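Local structure of transcriptional regulator, TetR family (Thermus thermophilus, 3VPR) at residues H86-Y89 with F90-Y94; R149-L152 with S153-N156. The protein acts as a TetR-family transcriptional repressor that probably binds cis-regulatory DNA through a helix-turn-helix motif. One frame throughout, in Å; residues are numbered along the deposited sequence.

In the fold
Both contacts are local and belong to the all-helical C-terminal domain of the TetR fold. Met first from the N terminus, interaction 1 joins successive turns at the C-terminal end of helix 75-92, where the chain passes through N93 into helix 94-103. Interaction 2 follows after that helix and helix 109-135, and joins two turns in the middle of helix 144-161. Neither closes a long loop; they stand in series, without nesting or crossing, their centres about 14 Å apart. Helices 75-92 and 144-161 nevertheless touch: the H86 ring, hydrogen-bonded through ND1 to H122 of helix 109-135, lies against L155, and its NE2 forms a weak hydrogen bond with N156 OD1. Interaction 2 also faces the second subunit.

Interaction 1. Residues H86-Y89 with F90-Y94; sequences HARY and FEENY
ND2 of N93 sits over one face of the Y89 ring, 3.1 Å above its plane and over its centre. Ring and amide planes are 38° apart, and ND2 is the amide atom nearest the ring, 3.2 Å from Y89 CE1. Two bonds from N93 grip the carbonyl oxygen of Y89: ND2 donates to Y89 O over 3.0 Å and the backbone N over 3.1 Å, from opposite faces of the carbonyl plane. With CG of Y89 anti to the backbone N (chi1 -172°), the ring is swung alongside its own carbonyl, beneath the amide. A phenylalanine at Y89 would probably keep a ring face under ND2 but lose the hydroxyl that bonds to L57 O, leaving that carbonyl of helix 47-70 without this partner. These bonds mark the C-terminal end of helix 75-92, where N93 is the first residue to leave helical geometry and stands immediately before helix 94-103. One turn back, F90 N donates to H86 O over 2.9 Å, and the F90 side chain turns toward M158 and I159 of helix 144-161. On the exposed side, E92 CD rests 3.6 Å from R88 CG. R88 NE and E92 OE2, 4.5 Å apart, may attract as opposite charges, although no N-H points at the oxygen; the guanidinium instead forms a salt bridge with E171.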
loop_
_atom_site.group_PDB
_atom_site.type_symbol
_atom_site.label_atom_id
_atom_site.label_comp_id
_atom_site.label_asym_id
_atom_site.label_seq_id
_atom_site.Cartn_x
_atom_site.Cartn_y
_atom_site.Cartn_z
ATOM N N HIS A 86 6.463 -1.667 14.883
ATOM C CA HIS A 86 5.595 -2.078 13.779
ATOM C C HIS A 86 6.419 -2.729 12.671
ATOM O O HIS A 86 6.130 -3.841 12.251
ATOM C CB HIS A 86 4.842 -0.859 13.229
ATOM C CG HIS A 86 3.956 -1.157 12.056
ATOM N ND1 HIS A 86 2.601 -0.899 12.065
ATOM C CD2 HIS A 86 4.235 -1.666 10.833
ATOM C CE1 HIS A 86 2.085 -1.239 10.898
ATOM N NE2 HIS A 86 3.054 -1.707 10.133
ATOM N N ALA A 87 7.453 -2.027 12.219
ATOM C CA ALA A 87 8.337 -2.495 11.152
ATOM C C ALA A 87 9.115 -3.753 11.524
ATOM O O ALA A 87 9.340 -4.622 10.683
ATOM C CB ALA A 87 9.319 -1.373 10.758
ATOM N N ARG A 88 9.547 -3.844 12.777
ATOM C CA ARG A 88 10.283 -5.023 13.212
ATOM C C ARG A 88 9.354 -6.232 13.207
ATOM O O ARG A 88 9.698 -7.288 12.684
ATOM C CB ARG A 88 10.867 -4.827 14.610
ATOM C CG ARG A 88 11.378 -6.126 15.214
ATOM C CD ARG A 88 12.151 -5.917 16.499
ATOM N NE ARG A 88 13.550 -5.604 16.240
ATOM C CZ ARG A 88 14.504 -5.587 17.165
ATOM N NH1 ARG A 88 14.223 -5.867 18.432
ATOM N NH2 ARG A 88 15.746 -5.288 16.818
ATOM N N TYR A 89 8.169 -6.073 13.785
ATOM C CA TYR A 89 7.214 -7.168 13.821
ATOM C C TYR A 89 6.873 -7.595 12.395
ATOM O O TYR A 89 6.817 -8.779 12.086
ATOM C CB TYR A 89 5.936 -6.741 14.535
ATOM C CG TYR A 89 4.998 -7.892 14.765
ATOM C CD1 TYR A 89 5.189 -8.760 15.835
ATOM C CD2 TYR A 89 3.935 -8.134 13.901
ATOM C CE1 TYR A 89 4.353 -9.844 16.043
ATOM C CE2 TYR A 89 3.084 -9.218 14.100
ATOM C CZ TYR A 89 3.301 -10.071 15.173
ATOM O OH TYR A 89 2.474 -11.156 15.380
ATOM N N PHE A 90 6.634 -6.621 11.525
ATOM C CA PHE A 90 6.303 -6.915 10.138
ATOM C C PHE A 90 7.362 -7.812 9.495
ATOM O O PHE A 90 7.038 -8.820 8.869
ATOM C CB PHE A 90 6.176 -5.610 9.346
ATOM C CG PHE A 90 6.496 -5.756 7.885
ATOM C CD1 PHE A 90 5.637 -6.452 7.038
ATOM C CD2 PHE A 90 7.672 -5.205 7.354
ATOM C CE1 PHE A 90 5.935 -6.600 5.669
ATOM C CE2 PHE A 90 7.983 -5.347 5.987
ATOM C CZ PHE A 90 7.113 -6.047 5.144
ATOM N N GLU A 91 8.628 -7.447 9.670
ATOM C CA GLU A 91 9.726 -8.203 9.091
ATOM C C GLU A 91 9.946 -9.599 9.672
ATOM O O GLU A 91 10.342 -10.508 8.950
ATOM C CB GLU A 91 11.029 -7.402 9.200
ATOM C CG GLU A 91 12.276 -8.216 8.851
ATOM C CD GLU A 91 13.496 -7.349 8.600
ATOM O OE1 GLU A 91 13.771 -6.447 9.425
ATOM O OE2 GLU A 91 14.182 -7.577 7.579
ATOM N N GLU A 92 9.709 -9.771 10.968
ATOM C CA GLU A 92 9.907 -11.074 11.599
ATOM C C GLU A 92 8.774 -12.035 11.238
ATOM O O GLU A 92 8.948 -13.253 11.262
ATOM C CB GLU A 92 9.961 -10.927 13.120
ATOM C CG GLU A 92 10.978 -9.923 13.626
ATOM C CD GLU A 92 10.873 -9.717 15.124
ATOM O OE1 GLU A 92 9.749 -9.457 15.603
ATOM O OE2 GLU A 92 11.906 -9.809 15.819
ATOM N N ASN A 93 7.614 -11.484 10.900
ATOM C CA ASN A 93 6.447 -12.294 10.562
ATOM C C ASN A 93 5.976 -11.972 9.141
ATOM O O ASN A 93 4.778 -11.960 8.851
ATOM C CB ASN A 93 5.342 -11.993 11.581
ATOM C CG ASN A 93 5.794 -12.248 13.010
ATOM O OD1 ASN A 93 5.858 -13.391 13.449
ATOM N ND2 ASN A 93 6.129 -11.184 13.734
ATOM N N TYR A 94 6.941 -11.712 8.267
ATOM C CA TYR A 94 6.677 -11.351 6.878
ATOM C C TYR A 94 5.602 -12.180 6.167
ATOM O O TYR A 94 4.635 -11.631 5.636
ATOM C CB TYR A 94 7.985 -11.410 6.084
ATOM C CG TYR A 94 7.842 -10.991 4.643
ATOM C CD1 TYR A 94 7.763 -9.649 4.298
ATOM C CD2 TYR A 94 7.786 -11.940 3.624
ATOM C CE1 TYR A 94 7.637 -9.257 2.977
ATOM C CE2 TYR A 94 7.657 -11.559 2.293
ATOM C CZ TYR A 94 7.584 -10.213 1.981
ATOM O OH TYR A 94 7.449 -9.817 0.669
#

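Interaction 2. Residues R149-L152 with S153-N156; sequences RAVL and SMLN
R149 O is gripped by two donors of one residue, S153 OG over 2.6 Å and S153 N over 2.9 Å, which reach it from opposite faces of the carbonyl plane. The serine hydroxyl is folded back along the helix because OG sits beside its own backbone N (chi1 -64°), directed at the carbonyl one turn earlier. This is the familiar intrahelical bond of a helical serine, here a buried one, added to the regular i to i+4 ladder of helix 144-161, in which L155 N donates to V151 O and N156 N to L152 O. The apolar side is built round V151, whose two methyls serve different partners. CG1 meets L155 CD1 at 3.8 Å, the two side chains running alongside each other in the same direction. CG2 lies 3.9 Å from CE of the selenomethionine M154, whose chain runs aslant past the valine; a bend at chi3 (-95°) brings CE against the backbone of the preceding turn, 3.3 Å from V151 CA. V151 and L155 both pack on M83 of helix 75-92, while M154 meets Y177 and I181 of helix 170-183. Toward the second subunit, S153 and N156 pack on W157 of that chain; the guanidinium of R149 is salt-bridged to E123 of its own chain and makes a cation-pi contact with W161 of the second subunit. Bonded to R149 O, S153 probably meets the cost of burying its hydroxyl at this subunit interface within its own helix.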
loop_
_atom_site.group_PDB
_atom_site.type_symbol
_atom_site.label_atom_id
_atom_site.label_comp_id
_atom_site.label_asym_id
_atom_site.label_seq_id
_atom_site.Cartn_x
_atom_site.Cartn_y
_atom_site.Cartn_z
ATOM N N ARG A 149 -2.556 8.399 9.119
ATOM C CA ARG A 149 -2.661 7.674 7.866
ATOM C C ARG A 149 -1.337 7.793 7.101
ATOM O O ARG A 149 -0.906 6.861 6.423
ATOM C CB ARG A 149 -3.827 8.239 7.043
ATOM C CG ARG A 149 -4.123 7.484 5.760
ATOM C CD ARG A 149 -4.717 6.122 6.054
ATOM N NE ARG A 149 -5.961 6.238 6.808
ATOM C CZ ARG A 149 -6.710 5.204 7.176
ATOM N NH1 ARG A 149 -6.338 3.972 6.858
ATOM N NH2 ARG A 149 -7.830 5.403 7.862
ATOM N N ALA A 150 -0.682 8.938 7.229
ATOM C CA ALA A 150 0.590 9.150 6.543
ATOM C C ALA A 150 1.618 8.148 7.066
ATOM O O ALA A 150 2.309 7.484 6.291
ATOM C CB ALA A 150 1.077 10.564 6.776
ATOM N N VAL A 151 1.707 8.037 8.385
ATOM C CA VAL A 151 2.641 7.110 9.008
ATOM C C VAL A 151 2.344 5.639 8.660
ATOM O O VAL A 151 3.244 4.893 8.261
ATOM C CB VAL A 151 2.628 7.273 10.550
ATOM C CG1 VAL A 151 3.582 6.283 11.193
ATOM C CG2 VAL A 151 3.008 8.688 10.913
ATOM N N LEU A 152 1.089 5.224 8.813
ATOM C CA LEU A 152 0.721 3.845 8.517
ATOM C C LEU A 152 1.016 3.545 7.047
ATOM O O LEU A 152 1.451 2.439 6.703
ATOM C CB LEU A 152 -0.759 3.601 8.853
ATOM C CG LEU A 152 -1.101 3.475 10.355
ATOM C CD1 LEU A 152 -2.612 3.465 10.561
ATOM C CD2 LEU A 152 -0.488 2.191 10.923
ATOM N N SER A 153 0.804 4.535 6.181
ATOM C CA SER A 153 1.089 4.338 4.765
ATOM C C SER A 153 2.574 4.030 4.580
ATOM O O SER A 153 2.940 3.135 3.823
ATOM C CB SER A 153 0.710 5.584 3.948
ATOM O OG SER A 153 -0.690 5.820 4.010
HETATM N N MSE A 154 3.439 4.763 5.271
HETATM C CA MSE A 154 4.867 4.502 5.121
HETATM C C MSE A 154 5.210 3.084 5.590
HETATM O O MSE A 154 5.913 2.340 4.902
HETATM C CB MSE A 154 5.692 5.531 5.904
HETATM C CG MSE A 154 5.589 6.959 5.374
HETATM SE SE MSE A 154 6.468 8.261 6.522
HETATM C CE MSE A 154 4.982 8.850 7.567
ATOM N N LEU A 155 4.696 2.713 6.756
ATOM C CA LEU A 155 4.966 1.401 7.325
ATOM C C LEU A 155 4.323 0.257 6.527
ATOM O O LEU A 155 5.011 -0.696 6.162
ATOM C CB LEU A 155 4.489 1.360 8.779
ATOM C CG LEU A 155 5.054 2.446 9.707
ATOM C CD1 LEU A 155 4.230 2.499 10.974
ATOM C CD2 LEU A 155 6.529 2.171 10.025
ATOM N N ASN A 156 3.023 0.353 6.237
ATOM C CA ASN A 156 2.343 -0.723 5.503
ATOM C C ASN A 156 2.744 -0.870 4.039
ATOM O O ASN A 156 2.798 -1.988 3.535
ATOM C CB ASN A 156 0.819 -0.588 5.610
ATOM C CG ASN A 156 0.317 -0.777 7.033
ATOM O OD1 ASN A 156 1.002 -1.384 7.851
ATOM N ND2 ASN A 156 -0.882 -0.264 7.332
#